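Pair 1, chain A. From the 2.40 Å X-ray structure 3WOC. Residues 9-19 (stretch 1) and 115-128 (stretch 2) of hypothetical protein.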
# COMPACT_ATOMS: atom_id res chain seq x y z
N GLY A 9 -22.54 -3.30 5.92
CA GLY A 9 -21.46 -2.40 5.48
C GLY A 9 -21.37 -2.25 3.98
O GLY A 9 -22.26 -2.67 3.24
N LYS A 10 -20.28 -1.64 3.50
CA LYS A 10 -20.12 -1.36 2.07
C LYS A 10 -18.86 -1.91 1.40
O LYS A 10 -18.92 -2.39 0.26
CB LYS A 10 -20.26 0.14 1.79
CG LYS A 10 -21.69 0.60 1.53
CD LYS A 10 -22.32 -0.19 0.39
CE LYS A 10 -23.78 0.17 0.18
NZ LYS A 10 -24.46 -0.80 -0.73
N GLY A 11 -17.73 -1.83 2.08
CA GLY A 11 -16.44 -2.15 1.46
C GLY A 11 -16.23 -3.59 1.02
O GLY A 11 -16.91 -4.51 1.49
N SER A 12 -15.31 -3.77 0.07
CA SER A 12 -14.71 -5.07 -0.21
C SER A 12 -13.32 -5.06 0.42
O SER A 12 -12.80 -4.00 0.79
CB SER A 12 -14.62 -5.33 -1.71
OG SER A 12 -15.91 -5.45 -2.29
N TYR A 13 -12.72 -6.24 0.55
CA TYR A 13 -11.50 -6.41 1.34
C TYR A 13 -10.40 -7.13 0.58
O TYR A 13 -10.68 -7.93 -0.31
CB TYR A 13 -11.82 -7.13 2.65
CG TYR A 13 -12.79 -6.35 3.50
CD1 TYR A 13 -14.17 -6.54 3.37
CD2 TYR A 13 -12.34 -5.39 4.40
CE1 TYR A 13 -15.06 -5.79 4.12
CE2 TYR A 13 -13.22 -4.65 5.15
CZ TYR A 13 -14.58 -4.86 5.01
OH TYR A 13 -15.45 -4.12 5.77
N PHE A 14 -9.16 -6.81 0.92
CA PHE A 14 -8.01 -7.48 0.33
C PHE A 14 -6.91 -7.76 1.35
O PHE A 14 -6.82 -7.10 2.38
CB PHE A 14 -7.45 -6.68 -0.86
CG PHE A 14 -6.71 -5.42 -0.48
CD1 PHE A 14 -5.34 -5.45 -0.24
CD2 PHE A 14 -7.39 -4.21 -0.36
CE1 PHE A 14 -4.65 -4.29 0.11
CE2 PHE A 14 -6.71 -3.05 -0.01
CZ PHE A 14 -5.34 -3.09 0.23
N ILE A 15 -6.10 -8.77 1.05
CA ILE A 15 -4.88 -9.07 1.79
C ILE A 15 -3.83 -9.58 0.81
O ILE A 15 -4.10 -10.44 -0.02
CB ILE A 15 -5.13 -10.09 2.97
CG1 ILE A 15 -3.81 -10.58 3.59
CG2 ILE A 15 -5.96 -11.29 2.51
CD1 ILE A 15 -3.32 -9.77 4.78
N THR A 16 -2.64 -8.99 0.87
CA THR A 16 -1.51 -9.46 0.09
C THR A 16 -0.27 -9.49 0.97
O THR A 16 -0.07 -8.60 1.80
CB THR A 16 -1.29 -8.64 -1.22
OG1 THR A 16 -0.09 -9.07 -1.87
CG2 THR A 16 -1.21 -7.15 -0.95
N SER A 17 0.54 -10.53 0.80
CA SER A 17 1.71 -10.74 1.65
C SER A 17 2.79 -11.55 0.93
O SER A 17 2.50 -12.23 -0.06
CB SER A 17 1.31 -11.44 2.95
OG SER A 17 2.27 -11.20 3.96
N LYS A 18 4.02 -11.45 1.43
CA LYS A 18 5.15 -12.21 0.91
C LYS A 18 4.75 -13.67 0.72
O LYS A 18 4.55 -14.40 1.70
CB LYS A 18 6.34 -12.09 1.87
CG LYS A 18 7.70 -12.37 1.25
CD LYS A 18 8.83 -12.05 2.22
CE LYS A 18 8.96 -13.10 3.31
NZ LYS A 18 9.87 -12.66 4.40
N ASP A 19 4.60 -14.06 -0.54
CA ASP A 19 4.09 -15.38 -0.92
C ASP A 19 4.81 -16.51 -0.18
O ASP A 19 4.18 -17.29 0.54
CB ASP A 19 4.18 -15.58 -2.45
CG ASP A 19 5.40 -14.89 -3.08
OD1 ASP A 19 6.45 -14.77 -2.42
OD2 ASP A 19 5.29 -14.45 -4.25
N LEU A 115 8.48 -3.81 5.40
CA LEU A 115 7.18 -4.08 4.82
C LEU A 115 7.24 -5.33 3.94
O LEU A 115 8.08 -5.43 3.04
CB LEU A 115 6.69 -2.88 4.00
CG LEU A 115 5.25 -2.86 3.49
CD1 LEU A 115 4.28 -2.56 4.62
CD2 LEU A 115 5.09 -1.85 2.37
N GLU A 116 6.36 -6.29 4.21
CA GLU A 116 6.28 -7.50 3.39
C GLU A 116 4.84 -7.85 2.99
O GLU A 116 4.61 -8.87 2.35
CB GLU A 116 7.01 -8.69 4.05
CG GLU A 116 6.65 -8.97 5.50
CD GLU A 116 7.53 -10.07 6.13
OE1 GLU A 116 7.03 -10.78 7.03
OE2 GLU A 116 8.71 -10.21 5.74
N GLY A 117 3.90 -6.98 3.35
CA GLY A 117 2.50 -7.15 2.98
C GLY A 117 1.61 -5.95 3.27
O GLY A 117 2.00 -5.04 4.00
N VAL A 118 0.42 -5.97 2.69
CA VAL A 118 -0.58 -4.92 2.89
C VAL A 118 -2.01 -5.49 2.84
O VAL A 118 -2.30 -6.42 2.07
CB VAL A 118 -0.38 -3.71 1.90
CG1 VAL A 118 -0.06 -4.17 0.49
CG2 VAL A 118 -1.58 -2.76 1.89
N TYR A 119 -2.88 -4.95 3.68
CA TYR A 119 -4.29 -5.33 3.69
C TYR A 119 -5.15 -4.07 3.77
O TYR A 119 -4.67 -3.00 4.14
CB TYR A 119 -4.59 -6.29 4.86
CG TYR A 119 -4.34 -5.72 6.24
CD1 TYR A 119 -5.37 -5.16 6.98
CD2 TYR A 119 -3.05 -5.73 6.80
CE1 TYR A 119 -5.15 -4.64 8.25
CE2 TYR A 119 -2.82 -5.21 8.07
CZ TYR A 119 -3.87 -4.66 8.78
OH TYR A 119 -3.65 -4.13 10.03
N GLY A 120 -6.43 -4.19 3.43
CA GLY A 120 -7.30 -3.04 3.47
C GLY A 120 -8.72 -3.22 2.98
O GLY A 120 -9.15 -4.33 2.65
N GLN A 121 -9.42 -2.09 2.95
CA GLN A 121 -10.81 -2.00 2.56
C GLN A 121 -10.91 -1.03 1.39
O GLN A 121 -10.27 0.02 1.39
CB GLN A 121 -11.63 -1.49 3.75
CG GLN A 121 -13.13 -1.34 3.52
CD GLN A 121 -13.81 -0.56 4.62
OE1 GLN A 121 -14.63 -1.10 5.36
NE2 GLN A 121 -13.45 0.72 4.76
N PHE A 122 -11.71 -1.39 0.38
CA PHE A 122 -11.99 -0.48 -0.74
C PHE A 122 -13.47 -0.50 -1.10
O PHE A 122 -14.17 -1.49 -0.86
CB PHE A 122 -11.11 -0.79 -1.95
CG PHE A 122 -11.34 -2.14 -2.57
CD1 PHE A 122 -12.34 -2.32 -3.53
CD2 PHE A 122 -10.54 -3.23 -2.23
CE1 PHE A 122 -12.55 -3.57 -4.11
CE2 PHE A 122 -10.74 -4.46 -2.81
CZ PHE A 122 -11.75 -4.63 -3.76
N TRP A 123 -13.96 0.59 -1.69
CA TRP A 123 -15.39 0.71 -1.92
C TRP A 123 -15.79 1.37 -3.26
O TRP A 123 -16.08 0.67 -4.23
CB TRP A 123 -16.08 1.36 -0.71
CG TRP A 123 -17.51 1.74 -0.90
CD1 TRP A 123 -18.53 0.91 -1.29
CD2 TRP A 123 -18.09 3.03 -0.69
NE1 TRP A 123 -19.71 1.62 -1.35
CE2 TRP A 123 -19.47 2.92 -0.99
CE3 TRP A 123 -17.58 4.27 -0.29
CZ2 TRP A 123 -20.35 4.01 -0.90
CZ3 TRP A 123 -18.45 5.36 -0.20
CH2 TRP A 123 -19.82 5.21 -0.50
N LEU A 124 -15.80 2.69 -3.31
CA LEU A 124 -16.44 3.38 -4.44
C LEU A 124 -15.43 3.93 -5.45
O LEU A 124 -15.41 3.51 -6.61
CB LEU A 124 -17.36 4.49 -3.91
CG LEU A 124 -18.08 5.47 -4.84
CD1 LEU A 124 -19.13 4.78 -5.71
CD2 LEU A 124 -18.73 6.52 -3.96
N TYR A 125 -14.60 4.85 -4.99
CA TYR A 125 -13.62 5.51 -5.85
C TYR A 125 -12.21 4.99 -5.59
O TYR A 125 -11.31 5.17 -6.41
CB TYR A 125 -13.66 7.02 -5.64
CG TYR A 125 -15.00 7.65 -5.93
CD1 TYR A 125 -15.62 8.48 -4.99
CD2 TYR A 125 -15.66 7.43 -7.14
CE1 TYR A 125 -16.85 9.07 -5.25
CE2 TYR A 125 -16.88 8.01 -7.41
CZ TYR A 125 -17.47 8.83 -6.46
OH TYR A 125 -18.69 9.41 -6.73
N GLY A 126 -12.02 4.35 -4.44
CA GLY A 126 -10.71 3.85 -4.09
C GLY A 126 -10.66 3.17 -2.75
O GLY A 126 -11.67 2.67 -2.26
N ILE A 127 -9.46 3.15 -2.17
CA ILE A 127 -9.21 2.51 -0.89
C ILE A 127 -9.75 3.40 0.23
O ILE A 127 -9.54 4.61 0.22
CB ILE A 127 -7.69 2.25 -0.71
CG1 ILE A 127 -7.25 1.08 -1.59
CG2 ILE A 127 -7.32 1.99 0.76
CD1 ILE A 127 -5.77 1.08 -1.94
N THR A 128 -10.44 2.77 1.18
CA THR A 128 -11.07 3.47 2.29
C THR A 128 -10.41 3.15 3.63
O THR A 128 -10.60 3.87 4.61
CB THR A 128 -12.58 3.14 2.38
OG1 THR A 128 -12.76 1.72 2.26
CG2 THR A 128 -13.34 3.83 1.27

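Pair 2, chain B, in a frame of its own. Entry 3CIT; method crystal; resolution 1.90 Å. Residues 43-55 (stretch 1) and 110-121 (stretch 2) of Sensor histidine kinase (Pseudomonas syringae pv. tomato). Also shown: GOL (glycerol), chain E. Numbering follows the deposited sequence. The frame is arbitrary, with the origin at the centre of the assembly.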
# COMPACT_ATOMS: atom_id res chain seq x y z
N PHE B 43 -5.22 18.20 -9.11
CA PHE B 43 -3.91 17.94 -8.52
C PHE B 43 -2.98 17.24 -9.50
O PHE B 43 -1.80 17.53 -9.55
CB PHE B 43 -4.03 17.13 -7.22
CG PHE B 43 -2.75 17.13 -6.42
CD1 PHE B 43 -2.33 18.29 -5.77
CD2 PHE B 43 -1.96 16.00 -6.33
CE1 PHE B 43 -1.11 18.30 -5.04
CE2 PHE B 43 -0.75 16.04 -5.59
CZ PHE B 43 -0.35 17.18 -4.98
N VAL B 44 -3.54 16.34 -10.30
CA VAL B 44 -2.75 15.58 -11.27
C VAL B 44 -3.09 15.92 -12.73
O VAL B 44 -2.71 15.18 -13.64
CB VAL B 44 -2.85 14.04 -11.02
CG1 VAL B 44 -2.07 13.63 -9.73
CG2 VAL B 44 -4.31 13.56 -11.02
N ALA B 45 -3.78 17.04 -12.92
CA ALA B 45 -4.11 17.58 -14.23
C ALA B 45 -4.84 16.53 -15.08
O ALA B 45 -4.53 16.35 -16.25
CB ALA B 45 -2.82 18.07 -14.93
N MSE B 46 -5.78 15.83 -14.48
CA MSE B 46 -6.63 14.88 -15.22
C MSE B 46 -8.01 15.50 -15.39
O MSE B 46 -8.60 15.96 -14.42
CB MSE B 46 -6.64 13.52 -14.49
CG MSE B 46 -5.21 12.91 -14.51
SE MSE B 46 -5.04 11.12 -13.75
CE MSE B 46 -6.03 10.03 -15.03
N ASP B 47 -8.50 15.53 -16.63
CA ASP B 47 -9.64 16.37 -16.99
C ASP B 47 -11.02 15.79 -16.78
O ASP B 47 -12.00 16.49 -17.00
CB ASP B 47 -9.49 16.98 -18.41
CG ASP B 47 -9.43 15.97 -19.52
OD1 ASP B 47 -9.51 14.72 -19.31
OD2 ASP B 47 -9.32 16.42 -20.70
N HIS B 48 -11.10 14.53 -16.31
CA HIS B 48 -12.38 13.88 -16.01
C HIS B 48 -12.27 13.08 -14.73
O HIS B 48 -11.18 12.65 -14.34
CB HIS B 48 -12.79 12.90 -17.13
CG HIS B 48 -13.21 13.57 -18.40
ND1 HIS B 48 -12.30 14.08 -19.30
CD2 HIS B 48 -14.44 13.78 -18.94
CE1 HIS B 48 -12.96 14.61 -20.32
NE2 HIS B 48 -14.26 14.47 -20.11
N GLY B 49 -13.41 12.84 -14.09
CA GLY B 49 -13.44 11.97 -12.95
C GLY B 49 -14.83 11.66 -12.52
O GLY B 49 -15.80 12.36 -12.86
N LEU B 50 -14.96 10.57 -11.79
CA LEU B 50 -16.19 10.30 -11.11
C LEU B 50 -15.92 9.57 -9.80
O LEU B 50 -14.82 9.09 -9.53
CB LEU B 50 -17.16 9.56 -12.05
CG LEU B 50 -16.75 8.27 -12.70
CD1 LEU B 50 -16.75 7.18 -11.67
CD2 LEU B 50 -17.69 7.90 -13.87
N LEU B 51 -16.96 9.53 -8.97
CA LEU B 51 -16.97 8.74 -7.76
C LEU B 51 -18.07 7.68 -7.87
O LEU B 51 -19.22 7.99 -8.21
CB LEU B 51 -17.20 9.65 -6.56
CG LEU B 51 -17.17 8.97 -5.21
CD1 LEU B 51 -15.75 8.34 -4.89
CD2 LEU B 51 -17.57 9.98 -4.14
N LEU B 52 -17.70 6.44 -7.59
CA LEU B 52 -18.61 5.31 -7.63
C LEU B 52 -18.77 4.81 -6.22
O LEU B 52 -17.79 4.70 -5.50
CB LEU B 52 -18.02 4.18 -8.46
CG LEU B 52 -17.79 4.45 -9.93
CD1 LEU B 52 -17.25 3.18 -10.60
CD2 LEU B 52 -19.11 4.94 -10.60
N GLU B 53 -20.00 4.50 -5.82
CA GLU B 53 -20.25 3.90 -4.52
C GLU B 53 -21.27 2.77 -4.65
O GLU B 53 -22.16 2.81 -5.50
CB GLU B 53 -20.75 4.94 -3.53
CG GLU B 53 -19.67 5.94 -3.12
CD GLU B 53 -20.26 7.11 -2.37
OE1 GLU B 53 -20.86 6.87 -1.32
OE2 GLU B 53 -20.11 8.26 -2.85
N TRP B 54 -21.10 1.74 -3.82
CA TRP B 54 -21.99 0.57 -3.83
C TRP B 54 -22.20 0.04 -2.41
O TRP B 54 -21.44 0.33 -1.53
CB TRP B 54 -21.43 -0.52 -4.74
CG TRP B 54 -20.00 -0.89 -4.45
CD1 TRP B 54 -19.56 -1.75 -3.48
CD2 TRP B 54 -18.86 -0.42 -5.13
NE1 TRP B 54 -18.19 -1.82 -3.51
CE2 TRP B 54 -17.73 -1.01 -4.51
CE3 TRP B 54 -18.66 0.48 -6.18
CZ2 TRP B 54 -16.44 -0.76 -4.94
CZ3 TRP B 54 -17.37 0.70 -6.62
CH2 TRP B 54 -16.28 0.10 -5.98
N GLY B 55 -23.26 -0.72 -2.21
CA GLY B 55 -23.57 -1.32 -0.90
C GLY B 55 -23.62 -2.82 -1.07
O GLY B 55 -22.89 -3.36 -1.94
N GLY B 110 -14.49 -4.64 3.15
CA GLY B 110 -14.59 -4.41 1.73
C GLY B 110 -14.48 -2.95 1.34
O GLY B 110 -14.83 -2.04 2.13
N SER B 111 -14.02 -2.71 0.12
CA SER B 111 -14.11 -1.37 -0.47
C SER B 111 -15.57 -1.15 -0.86
O SER B 111 -16.18 -2.05 -1.46
CB SER B 111 -13.21 -1.28 -1.70
OG SER B 111 -13.40 -0.05 -2.39
N PHE B 112 -16.11 0.04 -0.58
CA PHE B 112 -17.47 0.42 -0.96
C PHE B 112 -17.56 1.46 -2.07
O PHE B 112 -18.62 2.00 -2.36
CB PHE B 112 -18.23 0.91 0.27
CG PHE B 112 -17.70 2.19 0.88
CD1 PHE B 112 -18.10 3.42 0.41
CD2 PHE B 112 -16.85 2.15 1.97
CE1 PHE B 112 -17.64 4.61 1.02
CE2 PHE B 112 -16.39 3.32 2.58
CZ PHE B 112 -16.76 4.54 2.08
N GLY B 113 -16.44 1.78 -2.69
CA GLY B 113 -16.46 2.72 -3.79
C GLY B 113 -15.08 2.91 -4.36
O GLY B 113 -14.12 2.31 -3.86
N THR B 114 -15.01 3.71 -5.42
CA THR B 114 -13.76 4.03 -6.10
C THR B 114 -13.82 5.44 -6.59
O THR B 114 -14.81 5.84 -7.21
CB THR B 114 -13.51 3.20 -7.39
OG1 THR B 114 -14.04 1.89 -7.24
CG2 THR B 114 -12.03 3.17 -7.62
N LEU B 115 -12.76 6.19 -6.31
CA LEU B 115 -12.53 7.46 -6.96
C LEU B 115 -11.86 7.15 -8.30
O LEU B 115 -10.84 6.43 -8.33
CB LEU B 115 -11.68 8.35 -6.03
CG LEU B 115 -11.40 9.79 -6.39
CD1 LEU B 115 -12.72 10.55 -6.51
CD2 LEU B 115 -10.44 10.45 -5.30
N VAL B 116 -12.44 7.63 -9.40
CA VAL B 116 -11.99 7.30 -10.73
C VAL B 116 -11.56 8.61 -11.36
O VAL B 116 -12.38 9.51 -11.56
CB VAL B 116 -13.10 6.63 -11.59
CG1 VAL B 116 -12.57 6.26 -13.05
CG2 VAL B 116 -13.69 5.35 -10.92
N LEU B 117 -10.27 8.76 -11.63
CA LEU B 117 -9.77 9.91 -12.36
C LEU B 117 -9.43 9.43 -13.76
O LEU B 117 -8.98 8.29 -13.95
CB LEU B 117 -8.51 10.48 -11.69
CG LEU B 117 -8.57 10.68 -10.17
CD1 LEU B 117 -7.25 11.40 -9.67
CD2 LEU B 117 -9.81 11.40 -9.76
N ALA B 118 -9.64 10.29 -14.75
CA ALA B 118 -9.45 9.88 -16.13
C ALA B 118 -9.01 11.06 -16.96
O ALA B 118 -9.32 12.19 -16.61
CB ALA B 118 -10.75 9.29 -16.70
N ASN B 119 -8.31 10.81 -18.05
CA ASN B 119 -7.86 11.90 -18.90
C ASN B 119 -8.22 11.63 -20.36
O ASN B 119 -8.19 10.49 -20.83
CB ASN B 119 -6.35 12.11 -18.73
CG ASN B 119 -5.91 13.50 -19.11
OD1 ASN B 119 -6.44 14.50 -18.58
ND2 ASN B 119 -4.97 13.60 -20.11
N SER B 120 -8.54 12.71 -21.09
CA SER B 120 -8.94 12.61 -22.48
C SER B 120 -7.81 12.29 -23.44
O SER B 120 -8.08 11.89 -24.56
CB SER B 120 -9.60 13.93 -22.92
OG SER B 120 -8.68 15.00 -22.78
N VAL B 121 -6.57 12.49 -23.01
CA VAL B 121 -5.42 12.15 -23.82
C VAL B 121 -4.41 11.32 -23.01
O VAL B 121 -4.35 11.39 -21.77
CB VAL B 121 -4.72 13.39 -24.45
CG1 VAL B 121 -5.65 14.10 -25.48
CG2 VAL B 121 -4.26 14.34 -23.42
C1 GOL E . -4.30 17.10 -21.31
O1 GOL E . -3.57 16.06 -20.64
C2 GOL E . -5.70 17.13 -20.74
O2 GOL E . -6.52 18.22 -21.16
C3 GOL E . -5.37 17.24 -19.29
O3 GOL E . -6.48 17.20 -18.54

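Both pairs are two-stranded antiparallel ladders. The strand axes approach to 4.6 Å in pair 1 and 4.5 Å in pair 2, with N-to-C directions 175° and 166° apart, and 14 central residues superpose with an RMSD of 0.7 Å. The register is also common: Ser A12, Phe A14 and Thr A16 form hydrogen-bonded pairs with Phe A122, Gly A120 and Val A118, as His B48, Leu B50 and Leu B52 do with Ala B118, Val B116 and Thr B114. The outer rungs show the agreement: Ser A12 N to Phe A122 O is 2.7 Å, and His B48 N to Ala B118 O is 3.0 Å.

These residues share one face, where the packing is solved differently. At the first rung, pair 1 sets the small residue on its first strand: Ser A12 CB lies over the face of the Phe A122 ring, 3.6 Å from its CZ. Pair 2 reverses the sizes, with the His B48 ring on the first strand and Ala B118 opposite; their CB atoms are 4.2 Å apart.

At the next position the CA atoms of Phe A14 and Leu B50 fall within 0.6 Å, but the side-chain centres differ by 3.5 Å. Both have chi1 near p. The Phe A14 ring lies across Gly A120, whose N is over one ring face; an ideal CB on that glycine would come 2.9 Å from Phe A14 CE2, a clash. The ring also reaches Phe A122 (CD2 to CD2, 3.8 Å) and Val A118 (Phe A14 CE1 to Val A118 CG2, 3.9 Å). In pair 2 the smaller Leu B50 packs beside a branched partner, its CD1 3.6 Å from Val B116 CG2.

Thr A16 matches Leu B52, and Val A118 matches Thr B114 with side-chain centres only 0.4 Å apart. Thr A16 CG2 meets Val A118 CG1 at 3.5 Å, whereas Leu B52 CD1 approaches Val B116 CG2 at 4.2 Å.

On the other face, Gly A117 and Gly B113 coincide within 0.6 Å. An ideal CB would lie 2.8 Å from Thr A16 O in pair 1 and 2.4 Å from Leu B52 O in pair 2, clashes in both.

Beyond this point the matched ends diverge. Lys A18 and Trp B54 both donate a backbone hydrogen bond, to Glu A116 O (2.8 Å from Lys A18 N) and Phe B112 O (2.9 Å from Trp B54 N). Lys A18 NZ then forms a salt bridge with Glu A116 OE2 at 3.0 Å, while the Trp B54 ring covers Gly B113 and its NE1 donates to Ser B111 O at 2.9 Å.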